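Local coordinates for protein putative malic enzyme ((S)-malate:NAD+ oxidoreductase (decarboxylating)) (Streptococcus pyogenes, PDB 2A9F) that probably catalyses the NAD-dependent oxidative decarboxylation of (S)-malate, using a divalent metal ion such as magnesium or manganese, at residues N66-I71 with G327-A332; L112-K115 with E119-S122; L182-D187 with A259-G264; V192-G197 with T251-L256. All blocks are in the same frame, centred on the assembly; numbering follows the deposited sequence.

Contact 1. Residues N66-I71 with G327-A332; sequences NTVAVI and GIFRGA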
loop_
_atom_site.group_PDB
_atom_site.type_symbol
_atom_site.label_atom_id
_atom_site.label_comp_id
_atom_site.label_asym_id
_atom_site.label_seq_id
_atom_site.Cartn_x
_atom_site.Cartn_y
_atom_site.Cartn_z
ATOM N N ASN A 66 -12.296 -3.857 1.834
ATOM C CA ASN A 66 -11.978 -4.937 0.892
ATOM C C ASN A 66 -10.498 -5.027 0.467
ATOM O O ASN A 66 -10.149 -5.788 -0.447
ATOM C CB ASN A 66 -12.859 -4.756 -0.348
ATOM C CG ASN A 66 -12.839 -5.956 -1.268
ATOM O OD1 ASN A 66 -13.076 -7.080 -0.838
ATOM N ND2 ASN A 66 -12.571 -5.718 -2.548
ATOM N N THR A 67 -9.622 -4.274 1.128
ATOM C CA THR A 67 -8.218 -4.327 0.738
ATOM C C THR A 67 -7.270 -4.955 1.744
ATOM O O THR A 67 -7.229 -4.608 2.915
ATOM C CB THR A 67 -7.641 -2.932 0.368
ATOM O OG1 THR A 67 -7.273 -2.240 1.563
ATOM C CG2 THR A 67 -8.659 -2.110 -0.420
ATOM N N VAL A 68 -6.493 -5.892 1.242
ATOM C CA VAL A 68 -5.516 -6.583 2.046
ATOM C C VAL A 68 -4.134 -6.235 1.518
ATOM O O VAL A 68 -3.957 -5.902 0.343
ATOM C CB VAL A 68 -5.724 -8.104 1.965
ATOM C CG1 VAL A 68 -4.619 -8.817 2.691
ATOM C CG2 VAL A 68 -7.060 -8.473 2.603
ATOM N N ALA A 69 -3.154 -6.279 2.400
ATOM C CA ALA A 69 -1.801 -6.004 1.987
ATOM C C ALA A 69 -1.043 -7.330 1.881
ATOM O O ALA A 69 -1.235 -8.242 2.686
ATOM C CB ALA A 69 -1.132 -5.084 2.995
ATOM N N VAL A 70 -0.214 -7.445 0.856
ATOM C CA VAL A 70 0.600 -8.626 0.685
ATOM C C VAL A 70 1.994 -8.101 1.018
ATOM O O VAL A 70 2.560 -7.301 0.272
ATOM C CB VAL A 70 0.540 -9.120 -0.745
ATOM C CG1 VAL A 70 1.307 -10.421 -0.875
ATOM C CG2 VAL A 70 -0.918 -9.282 -1.155
ATOM N N ILE A 71 2.535 -8.539 2.151
ATOM C CA ILE A 71 3.832 -8.054 2.608
ATOM C C ILE A 71 4.940 -9.096 2.701
ATOM O O ILE A 71 4.722 -10.229 3.137
ATOM C CB ILE A 71 3.684 -7.376 3.989
ATOM C CG1 ILE A 71 2.548 -6.352 3.950
ATOM C CG2 ILE A 71 4.961 -6.674 4.366
ATOM C CD1 ILE A 71 2.151 -5.843 5.314
ATOM N N GLY A 327 -10.402 -17.402 -0.656
ATOM C CA GLY A 327 -11.617 -17.574 0.132
ATOM C C GLY A 327 -11.548 -17.186 1.598
ATOM O O GLY A 327 -12.494 -16.591 2.131
ATOM N N ILE A 328 -10.428 -17.510 2.245
ATOM C CA ILE A 328 -10.241 -17.217 3.658
ATOM C C ILE A 328 -10.291 -15.733 3.987
ATOM O O ILE A 328 -10.883 -15.340 4.998
ATOM C CB ILE A 328 -8.909 -17.792 4.166
ATOM C CG1 ILE A 328 -8.829 -19.278 3.823
ATOM C CG2 ILE A 328 -8.800 -17.609 5.684
ATOM C CD1 ILE A 328 -7.540 -19.902 4.225
ATOM N N PHE A 329 -9.662 -14.903 3.159
ATOM C CA PHE A 329 -9.706 -13.469 3.420
ATOM C C PHE A 329 -11.037 -12.895 2.967
ATOM O O PHE A 329 -11.543 -11.948 3.576
ATOM C CB PHE A 329 -8.578 -12.713 2.715
ATOM C CG PHE A 329 -7.262 -12.772 3.433
ATOM C CD1 PHE A 329 -6.312 -13.731 3.098
ATOM C CD2 PHE A 329 -6.963 -11.850 4.428
ATOM C CE1 PHE A 329 -5.089 -13.766 3.731
ATOM C CE2 PHE A 329 -5.735 -11.878 5.072
ATOM C CZ PHE A 329 -4.798 -12.840 4.720
ATOM N N ARG A 330 -11.603 -13.453 1.898
ATOM C CA ARG A 330 -12.887 -12.948 1.421
ATOM C C ARG A 330 -13.891 -13.191 2.546
ATOM O O ARG A 330 -14.664 -12.296 2.894
ATOM C CB ARG A 330 -13.326 -13.655 0.128
ATOM C CG ARG A 330 -14.815 -13.469 -0.213
ATOM C CD ARG A 330 -15.274 -12.024 -0.010
ATOM N NE ARG A 330 -14.711 -11.115 -1.001
ATOM C CZ ARG A 330 -14.546 -9.811 -0.805
ATOM N NH1 ARG A 330 -14.897 -9.270 0.340
ATOM N NH2 ARG A 330 -14.038 -9.053 -1.759
ATOM N N GLY A 331 -13.844 -14.393 3.127
ATOM C CA GLY A 331 -14.731 -14.735 4.225
ATOM C C GLY A 331 -14.453 -13.900 5.462
ATOM O O GLY A 331 -15.375 -13.441 6.137
ATOM N N ALA A 332 -13.175 -13.696 5.758
ATOM C CA ALA A 332 -12.750 -12.917 6.916
ATOM C C ALA A 332 -13.127 -11.438 6.773
ATOM O O ALA A 332 -13.575 -10.808 7.737
ATOM C CB ALA A 332 -11.242 -13.054 7.085
#
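Asn66 OD1 accepts a hydrogen bond from Arg330 NH2, the polar link between the loop leading into strand 67-72 and helix 325-335. The modelled separation of Asn66 OD1 and Arg330 NH2 is 2.4 Å, so short that its exact value is doubtful, and the bond is bent, with 142° at the hydrogen. The oxygen comes in at the edge of the guanidinium, near its plane, and the amide lies almost flat with that group, the two planes being 11° apart. The arginine side chain starts with CG anti to the backbone N (chi1 164°), then bends at chi2 and chi3, which brings NH2 round to the asparagine oxygen. Each group has further partners: Asn66 ND2 hydrogen-bonds to Asp106 OD2 and Gly104 O, which fixes the turn of the amide, and Arg330 NH1 makes a salt bridge with Asp334.

One residue pair deeper, the contact becomes apolar. Both methyls of Val68 meet the Phe329 ring obliquely, Val68 CG2 lying 3.8 Å from Phe329 CD2 and Val68 CG1 4.0 Å from Phe329 CE2, and the two side chains cross at about a right angle. Phe99 meets the same ring edge-to-face. The arrangement joins a parallel sheet of the malic enzyme N-terminal domain to a helix of the NAD-binding part of the chain, with Phe329 about 8 Å, side chain to side chain, from the magnesium ligand Glu137.

Contact 2. Residues L112-K115 with E119-S122; sequences LDTK and EIIS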
loop_
_atom_site.group_PDB
_atom_site.type_symbol
_atom_site.label_atom_id
_atom_site.label_comp_id
_atom_site.label_asym_id
_atom_site.label_seq_id
_atom_site.Cartn_x
_atom_site.Cartn_y
_atom_site.Cartn_z
ATOM N N LEU A 112 9.274 -4.404 1.966
ATOM C CA LEU A 112 10.107 -3.497 2.758
ATOM C C LEU A 112 11.535 -4.015 2.867
ATOM O O LEU A 112 11.744 -5.227 2.987
ATOM C CB LEU A 112 9.520 -3.330 4.157
ATOM C CG LEU A 112 8.303 -4.172 4.569
ATOM C CD1 LEU A 112 8.651 -5.062 5.747
ATOM C CD2 LEU A 112 7.181 -3.246 4.959
ATOM N N ASP A 113 12.524 -3.124 2.800
ATOM C CA ASP A 113 13.909 -3.585 2.943
ATOM C C ASP A 113 14.372 -3.410 4.386
ATOM O O ASP A 113 14.894 -2.370 4.771
ATOM C CB ASP A 113 14.883 -2.855 1.998
ATOM C CG ASP A 113 14.942 -1.361 2.247
ATOM O OD1 ASP A 113 15.909 -0.708 1.787
ATOM O OD2 ASP A 113 14.012 -0.840 2.901
ATOM N N THR A 114 14.131 -4.445 5.179
ATOM C CA THR A 114 14.522 -4.488 6.573
ATOM C C THR A 114 14.368 -5.957 6.877
ATOM O O THR A 114 13.347 -6.552 6.514
ATOM C CB THR A 114 13.559 -3.725 7.510
ATOM O OG1 THR A 114 12.341 -4.467 7.656
ATOM C CG2 THR A 114 13.246 -2.355 6.972
ATOM N N LYS A 115 15.370 -6.551 7.511
ATOM C CA LYS A 115 15.300 -7.963 7.856
ATOM C C LYS A 115 15.223 -8.069 9.373
ATOM O O LYS A 115 15.224 -9.165 9.949
ATOM C CB LYS A 115 16.538 -8.695 7.351
ATOM C CG LYS A 115 16.744 -8.601 5.862
ATOM C CD LYS A 115 17.821 -9.556 5.431
ATOM C CE LYS A 115 17.928 -9.604 3.944
ATOM N NZ LYS A 115 18.414 -8.314 3.448
ATOM N N GLU A 119 11.549 -4.424 13.830
ATOM C CA GLU A 119 10.975 -3.321 13.078
ATOM C C GLU A 119 10.036 -3.735 11.939
ATOM O O GLU A 119 9.372 -2.882 11.347
ATOM C CB GLU A 119 12.072 -2.391 12.550
ATOM C CG GLU A 119 13.000 -2.983 11.523
ATOM C CD GLU A 119 13.793 -1.905 10.802
ATOM O OE1 GLU A 119 13.154 -1.038 10.160
ATOM O OE2 GLU A 119 15.046 -1.918 10.879
ATOM N N ILE A 120 9.980 -5.025 11.619
ATOM C CA ILE A 120 9.070 -5.460 10.576
ATOM C C ILE A 120 7.686 -5.509 11.207
ATOM O O ILE A 120 6.727 -4.965 10.650
ATOM C CB ILE A 120 9.418 -6.875 10.010
ATOM C CG1 ILE A 120 10.649 -6.790 9.110
ATOM C CG2 ILE A 120 8.236 -7.425 9.191
ATOM C CD1 ILE A 120 11.042 -8.104 8.484
ATOM N N ILE A 121 7.588 -6.143 12.380
ATOM C CA ILE A 121 6.297 -6.262 13.052
ATOM C C ILE A 121 5.824 -4.878 13.433
ATOM O O ILE A 121 4.635 -4.605 13.457
ATOM C CB ILE A 121 6.355 -7.211 14.306
ATOM C CG1 ILE A 121 6.400 -6.415 15.605
ATOM C CG2 ILE A 121 7.559 -8.126 14.225
ATOM C CD1 ILE A 121 5.025 -6.031 16.154
ATOM N N SER A 122 6.769 -3.985 13.677
ATOM C CA SER A 122 6.436 -2.624 14.054
ATOM C C SER A 122 6.008 -1.757 12.868
ATOM O O SER A 122 5.260 -0.783 13.041
ATOM C CB SER A 122 7.626 -2.001 14.773
ATOM O OG SER A 122 7.881 -2.736 15.961
#
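Leu112, the first residue after strand 106-111 to meet helix 117-127, touches it with one branch: its CD1 lies 4.2 Å from Ile120 CG2, and the two side chains meet at a slant. Leu112 also packs on Leu127 of the second subunit, as Thr114 does on Ala126 of that subunit, so the loop forms part of the subunit interface.

Thr114 carries most of the loop's share and works in two directions. Its hydroxyl is placed between the backbone N and the carbonyl carbon (chi1 73°), which sets OG1 against the isoleucine, with Thr114 OG1 only 3.2 Å from Ile120 CG1. These two side chains run alongside in opposite senses. The methyl instead faces the glutamate, Thr114 CG2 being 3.5 Å from Glu119 OE1, while Thr114 CB is 3.8 Å from Glu119 CD. Glu119 reaches this far because its chain is extended beyond CG, bringing the carboxylate across CB and CG2 of the threonine. The backbone joins in as well, with Thr114 O 3.4 Å from Ile120 CD1.

The side chain of Lys115 sets out away from the helix; its main chain makes the contact, Lys115 C lying 4.3 Å from Ile120 CD1. Its carbonyl oxygen is hydrogen-bonded to Arg143 NE, which ties the end of the loop to helix 143-154.

No hydrogen bond crosses between the loop and the helix. The threonine offers carbon to the carboxylate, and buried Ile120 receives the threonine's hydroxyl and carbonyl oxygens and a leucine methyl, all by van der Waals contact.

Contact 3. Residues L182-D187 with A259-G264; sequences LKKSLD and ADIFIG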
loop_
_atom_site.group_PDB
_atom_site.type_symbol
_atom_site.label_atom_id
_atom_site.label_comp_id
_atom_site.label_asym_id
_atom_site.label_seq_id
_atom_site.Cartn_x
_atom_site.Cartn_y
_atom_site.Cartn_z
ATOM N N LEU A 182 -11.691 -44.231 1.422
ATOM C CA LEU A 182 -10.979 -45.280 2.138
ATOM C C LEU A 182 -11.980 -45.978 3.054
ATOM O O LEU A 182 -11.803 -47.140 3.427
ATOM C CB LEU A 182 -9.823 -44.688 2.957
ATOM C CG LEU A 182 -8.428 -44.980 2.387
ATOM C CD1 LEU A 182 -8.356 -44.473 0.961
ATOM C CD2 LEU A 182 -7.355 -44.330 3.238
ATOM N N LYS A 183 -13.043 -45.248 3.388
ATOM C CA LYS A 183 -14.109 -45.728 4.255
ATOM C C LYS A 183 -13.678 -45.725 5.706
ATOM O O LYS A 183 -14.099 -46.577 6.485
ATOM C CB LYS A 183 -14.548 -47.142 3.855
ATOM C CG LYS A 183 -15.772 -47.192 2.947
ATOM C CD LYS A 183 -15.548 -46.450 1.638
ATOM C CE LYS A 183 -16.743 -46.614 0.709
ATOM N NZ LYS A 183 -18.005 -46.132 1.332
ATOM N N LYS A 184 -12.841 -44.763 6.069
ATOM C CA LYS A 184 -12.361 -44.656 7.440
ATOM C C LYS A 184 -12.734 -43.284 7.994
ATOM O O LYS A 184 -13.102 -42.396 7.240
ATOM C CB LYS A 184 -10.842 -44.842 7.459
ATOM C CG LYS A 184 -10.372 -46.065 6.681
ATOM C CD LYS A 184 -8.841 -46.192 6.620
ATOM C CE LYS A 184 -8.419 -47.418 5.810
ATOM N NZ LYS A 184 -6.947 -47.514 5.609
ATOM N N SER A 185 -12.661 -43.111 9.307
ATOM C CA SER A 185 -12.967 -41.814 9.900
ATOM C C SER A 185 -11.656 -41.132 10.281
ATOM O O SER A 185 -10.573 -41.710 10.140
ATOM C CB SER A 185 -13.843 -41.970 11.148
ATOM O OG SER A 185 -14.137 -40.707 11.730
ATOM N N LEU A 186 -11.757 -39.899 10.763
ATOM C CA LEU A 186 -10.577 -39.147 11.159
ATOM C C LEU A 186 -10.197 -39.514 12.599
ATOM O O LEU A 186 -9.143 -39.114 13.098
ATOM C CB LEU A 186 -10.861 -37.645 11.041
ATOM C CG LEU A 186 -9.690 -36.669 11.192
ATOM C CD1 LEU A 186 -8.605 -36.964 10.162
ATOM C CD2 LEU A 186 -10.220 -35.249 11.037
ATOM N N ASP A 187 -11.065 -40.285 13.254
ATOM C CA ASP A 187 -10.836 -40.713 14.632
ATOM C C ASP A 187 -10.430 -42.170 14.646
ATOM O O ASP A 187 -10.290 -42.763 15.707
ATOM C CB ASP A 187 -12.106 -40.565 15.467
ATOM C CG ASP A 187 -12.750 -39.197 15.328
ATOM O OD1 ASP A 187 -12.370 -38.276 16.087
ATOM O OD2 ASP A 187 -13.636 -39.048 14.452
ATOM N N ALA A 259 1.606 -49.700 10.129
ATOM C CA ALA A 259 0.143 -49.611 10.155
ATOM C C ALA A 259 -0.388 -48.182 10.333
ATOM O O ALA A 259 -1.291 -47.931 11.134
ATOM C CB ALA A 259 -0.435 -50.534 11.238
ATOM N N ASP A 260 0.177 -47.250 9.574
ATOM C CA ASP A 260 -0.252 -45.858 9.623
ATOM C C ASP A 260 -1.106 -45.658 8.386
ATOM O O ASP A 260 -0.760 -46.144 7.311
ATOM C CB ASP A 260 0.957 -44.926 9.589
ATOM N N ILE A 261 -2.214 -44.940 8.533
ATOM C CA ILE A 261 -3.116 -44.711 7.407
ATOM C C ILE A 261 -2.643 -43.613 6.435
ATOM O O ILE A 261 -3.204 -43.462 5.356
ATOM C CB ILE A 261 -4.542 -44.430 7.923
ATOM C CG1 ILE A 261 -4.887 -45.462 9.000
ATOM C CG2 ILE A 261 -5.555 -44.556 6.789
ATOM C CD1 ILE A 261 -6.257 -45.324 9.597
ATOM N N PHE A 262 -1.610 -42.864 6.829
ATOM C CA PHE A 262 -0.994 -41.824 5.994
ATOM C C PHE A 262 -0.056 -40.865 6.710
ATOM O O PHE A 262 -0.189 -40.609 7.907
ATOM C CB PHE A 262 -2.036 -41.025 5.204
ATOM C CG PHE A 262 -2.996 -40.250 6.045
ATOM C CD1 PHE A 262 -2.579 -39.124 6.741
ATOM C CD2 PHE A 262 -4.335 -40.615 6.096
ATOM C CE1 PHE A 262 -3.489 -38.366 7.473
ATOM C CE2 PHE A 262 -5.252 -39.867 6.821
ATOM C CZ PHE A 262 -4.830 -38.738 7.512
ATOM N N ILE A 263 0.893 -40.340 5.937
ATOM C CA ILE A 263 1.923 -39.426 6.413
ATOM C C ILE A 263 1.889 -38.047 5.747
ATOM O O ILE A 263 1.712 -37.936 4.531
ATOM C CB ILE A 263 3.328 -40.048 6.173
ATOM C CG1 ILE A 263 4.438 -39.015 6.373
ATOM C CG2 ILE A 263 3.420 -40.566 4.763
ATOM C CD1 ILE A 263 5.829 -39.564 6.106
ATOM N N GLY A 264 2.052 -37.011 6.569
ATOM C CA GLY A 264 2.115 -35.635 6.109
ATOM C C GLY A 264 3.559 -35.271 6.415
ATOM O O GLY A 264 4.014 -35.470 7.541
#
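Lys184 lays its extended chain slantwise across Ile261, so that methylenes as well as the ammonium group meet the branched isoleucine. With CG beside the backbone N (chi1 -49°) and every later torsion near 180°, the lysine runs straight out to Ile261, just before strand 262-264. Along this path Lys184 CD lies 3.7 Å from Ile261 CG2 and 4.0 Å from Ile261 CD1. Farther out, Lys184 NZ comes to 3.5 Å from the same methyl, Ile261 CG2.

Leu182 approaches differently. Its side chain lies beside that of Ile261 and points the opposite way, with Leu182 CD2 4.0 Å from Ile261 CG2. That methyl therefore meets two residues of the loop, Leu182 through a methyl and Lys184 through its chain and ammonium group. The loop has a restraint of its own, a weak hydrogen bond from Ser185 OG to Asp187 OD2.

Ile261 is held at its backbone by Ser190 and Val284, of the two flanking strands, 190-194 and 284-287, in the six-stranded sheet. Leu182 also packs on Val284, so the loop after helix 162-180 covers one end of that sheet in the NAD-binding domain, away from the metal site. Across the two segments there is no hydrogen bond or salt bridge: the contact is van der Waals in kind, made by the lysine's CD and by its ammonium group, which borders a methyl and contributes no polar bond here.

Contact 4. Residues V192-G197 with T251-L256; sequences VVNGGG and TLEDAL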
loop_
_atom_site.group_PDB
_atom_site.type_symbol
_atom_site.label_atom_id
_atom_site.label_comp_id
_atom_site.label_asym_id
_atom_site.label_seq_id
_atom_site.Cartn_x
_atom_site.Cartn_y
_atom_site.Cartn_z
ATOM N N VAL A 192 0.824 -39.989 10.893
ATOM C CA VAL A 192 2.226 -39.702 11.214
ATOM C C VAL A 192 2.696 -38.397 10.559
ATOM O O VAL A 192 2.700 -38.296 9.338
ATOM C CB VAL A 192 3.163 -40.824 10.710
ATOM C CG1 VAL A 192 4.615 -40.371 10.842
ATOM C CG2 VAL A 192 2.942 -42.102 11.498
ATOM N N VAL A 193 3.103 -37.416 11.360
ATOM C CA VAL A 193 3.587 -36.137 10.826
ATOM C C VAL A 193 5.107 -35.965 10.986
ATOM O O VAL A 193 5.631 -35.953 12.094
ATOM C CB VAL A 193 2.895 -34.931 11.521
ATOM C CG1 VAL A 193 3.547 -33.624 11.077
ATOM C CG2 VAL A 193 1.414 -34.913 11.179
ATOM N N ASN A 194 5.817 -35.824 9.875
ATOM C CA ASN A 194 7.262 -35.646 9.941
ATOM C C ASN A 194 7.612 -34.163 9.945
ATOM O O ASN A 194 7.522 -33.495 8.927
ATOM C CB ASN A 194 7.941 -36.330 8.757
ATOM C CG ASN A 194 9.400 -36.637 9.020
ATOM O OD1 ASN A 194 10.262 -36.360 8.189
ATOM N ND2 ASN A 194 9.685 -37.225 10.180
ATOM N N GLY A 195 7.994 -33.656 11.110
ATOM C CA GLY A 195 8.361 -32.257 11.222
ATOM C C GLY A 195 8.160 -31.729 12.629
ATOM O O GLY A 195 7.030 -31.506 13.062
ATOM N N GLY A 196 9.258 -31.526 13.348
ATOM C CA GLY A 196 9.166 -31.030 14.714
ATOM C C GLY A 196 9.025 -29.527 14.736
ATOM O O GLY A 196 8.574 -28.955 15.724
ATOM N N GLY A 197 9.413 -28.891 13.632
ATOM C CA GLY A 197 9.323 -27.450 13.523
ATOM C C GLY A 197 7.926 -26.947 13.840
ATOM O O GLY A 197 7.010 -27.740 14.092
ATOM N N THR A 251 10.527 -45.171 18.818
ATOM C CA THR A 251 11.364 -45.648 17.729
ATOM C C THR A 251 11.747 -44.576 16.699
ATOM O O THR A 251 12.078 -43.441 17.056
ATOM C CB THR A 251 10.677 -46.828 17.041
ATOM N N LEU A 252 11.705 -44.943 15.421
ATOM C CA LEU A 252 12.071 -44.027 14.349
ATOM C C LEU A 252 10.995 -43.894 13.273
ATOM O O LEU A 252 10.039 -44.667 13.237
ATOM C CB LEU A 252 13.360 -44.504 13.689
ATOM C CG LEU A 252 14.139 -43.374 13.026
ATOM C CD1 LEU A 252 14.832 -42.581 14.119
ATOM C CD2 LEU A 252 15.157 -43.928 12.030
ATOM N N GLU A 253 11.165 -42.906 12.397
ATOM C CA GLU A 253 10.233 -42.670 11.300
ATOM C C GLU A 253 9.817 -44.012 10.688
ATOM O O GLU A 253 8.629 -44.324 10.589
ATOM C CB GLU A 253 10.905 -41.785 10.242
ATOM C CG GLU A 253 10.136 -41.623 8.938
ATOM C CD GLU A 253 8.819 -40.899 9.111
ATOM O OE1 GLU A 253 8.825 -39.692 9.433
ATOM O OE2 GLU A 253 7.767 -41.540 8.928
ATOM N N ASP A 254 10.808 -44.801 10.288
ATOM C CA ASP A 254 10.563 -46.117 9.706
ATOM C C ASP A 254 9.609 -46.881 10.619
ATOM O O ASP A 254 8.613 -47.450 10.174
ATOM C CB ASP A 254 11.885 -46.888 9.594
ATOM C CG ASP A 254 11.720 -48.258 8.955
ATOM O OD1 ASP A 254 10.572 -48.741 8.850
ATOM O OD2 ASP A 254 12.746 -48.858 8.566
ATOM N N ALA A 255 9.924 -46.880 11.907
ATOM C CA ALA A 255 9.117 -47.590 12.879
ATOM C C ALA A 255 7.800 -46.865 13.167
ATOM O O ALA A 255 7.140 -47.125 14.172
ATOM C CB ALA A 255 9.926 -47.802 14.166
ATOM N N LEU A 256 7.409 -45.954 12.283
ATOM C CA LEU A 256 6.154 -45.232 12.481
ATOM C C LEU A 256 5.118 -45.522 11.414
ATOM O O LEU A 256 3.918 -45.472 11.681
ATOM C CB LEU A 256 6.394 -43.731 12.569
ATOM C CG LEU A 256 6.677 -43.284 13.996
ATOM C CD1 LEU A 256 6.680 -41.784 14.045
ATOM C CD2 LEU A 256 5.610 -43.830 14.926
#
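Val192 and Asn194, on a central strand of the Rossmann-type NAD-binding domain, face Glu253, just before the short, weakly bonded helix 254-257, and Leu256, within it. The strand runs on into a glycine-rich turn: Gly195 and Gly197, with Gly200 beyond, are consistent with the GxGxxG pattern of dinucleotide-binding domains, and Gly197 is the N-cap of helix 198-210.

The apolar part belongs to valine and leucine. Both methyls of Val192 are used: Val192 CG2 lies 4.0 Å from Leu256 CB, and Val192 CG1 is 4.1 Å from Leu256 CD1. Val192 CG2 also sits 3.5 Å from the carbonyl Leu256 O, so the valine covers main chain as well as side chain. Val218 of the neighbouring strand packs on both residues.

A backbone bond from Leu256 N to Glu253 O joins the turn that carries these two residues.

The polar part is close but not a hydrogen bond. Glu253 bends at chi2 to bring its carboxylate back to the strand; its OE2 is near Glu257 OE1, a meeting of like charges that may raise the proton affinity of one of them. Amide and carboxylate planes stand 80° apart. Glu253 OE1 lies above the plane of the Asn194 amide, 3.1 Å from Asn194 CG, and although it is 2.7 Å from Asn194 ND2, the N-H points too far aside.

From the N terminus, contact 1 opens first and closes last: its strand lies in the malic enzyme N-terminal domain and its helix comes some 255 residues later, so the other three contacts all fall within its span and it ties the N-terminal and NAD-binding domains together. Contact 2 is a short local closure inside the N-terminal domain, joined to contact 1 by packing of Ile71 CG2 on Leu112 CD2 (4.1 Å). After it, contact 3 opens in the NAD-binding domain and encloses contact 4. These two share neighbouring strands, 190-194 and 262-264, linked by probable backbone hydrogen bonds such as Gly264 O to Asn194 N (3.0 Å). Contacts 1 and 3 are centred about 33 Å apart.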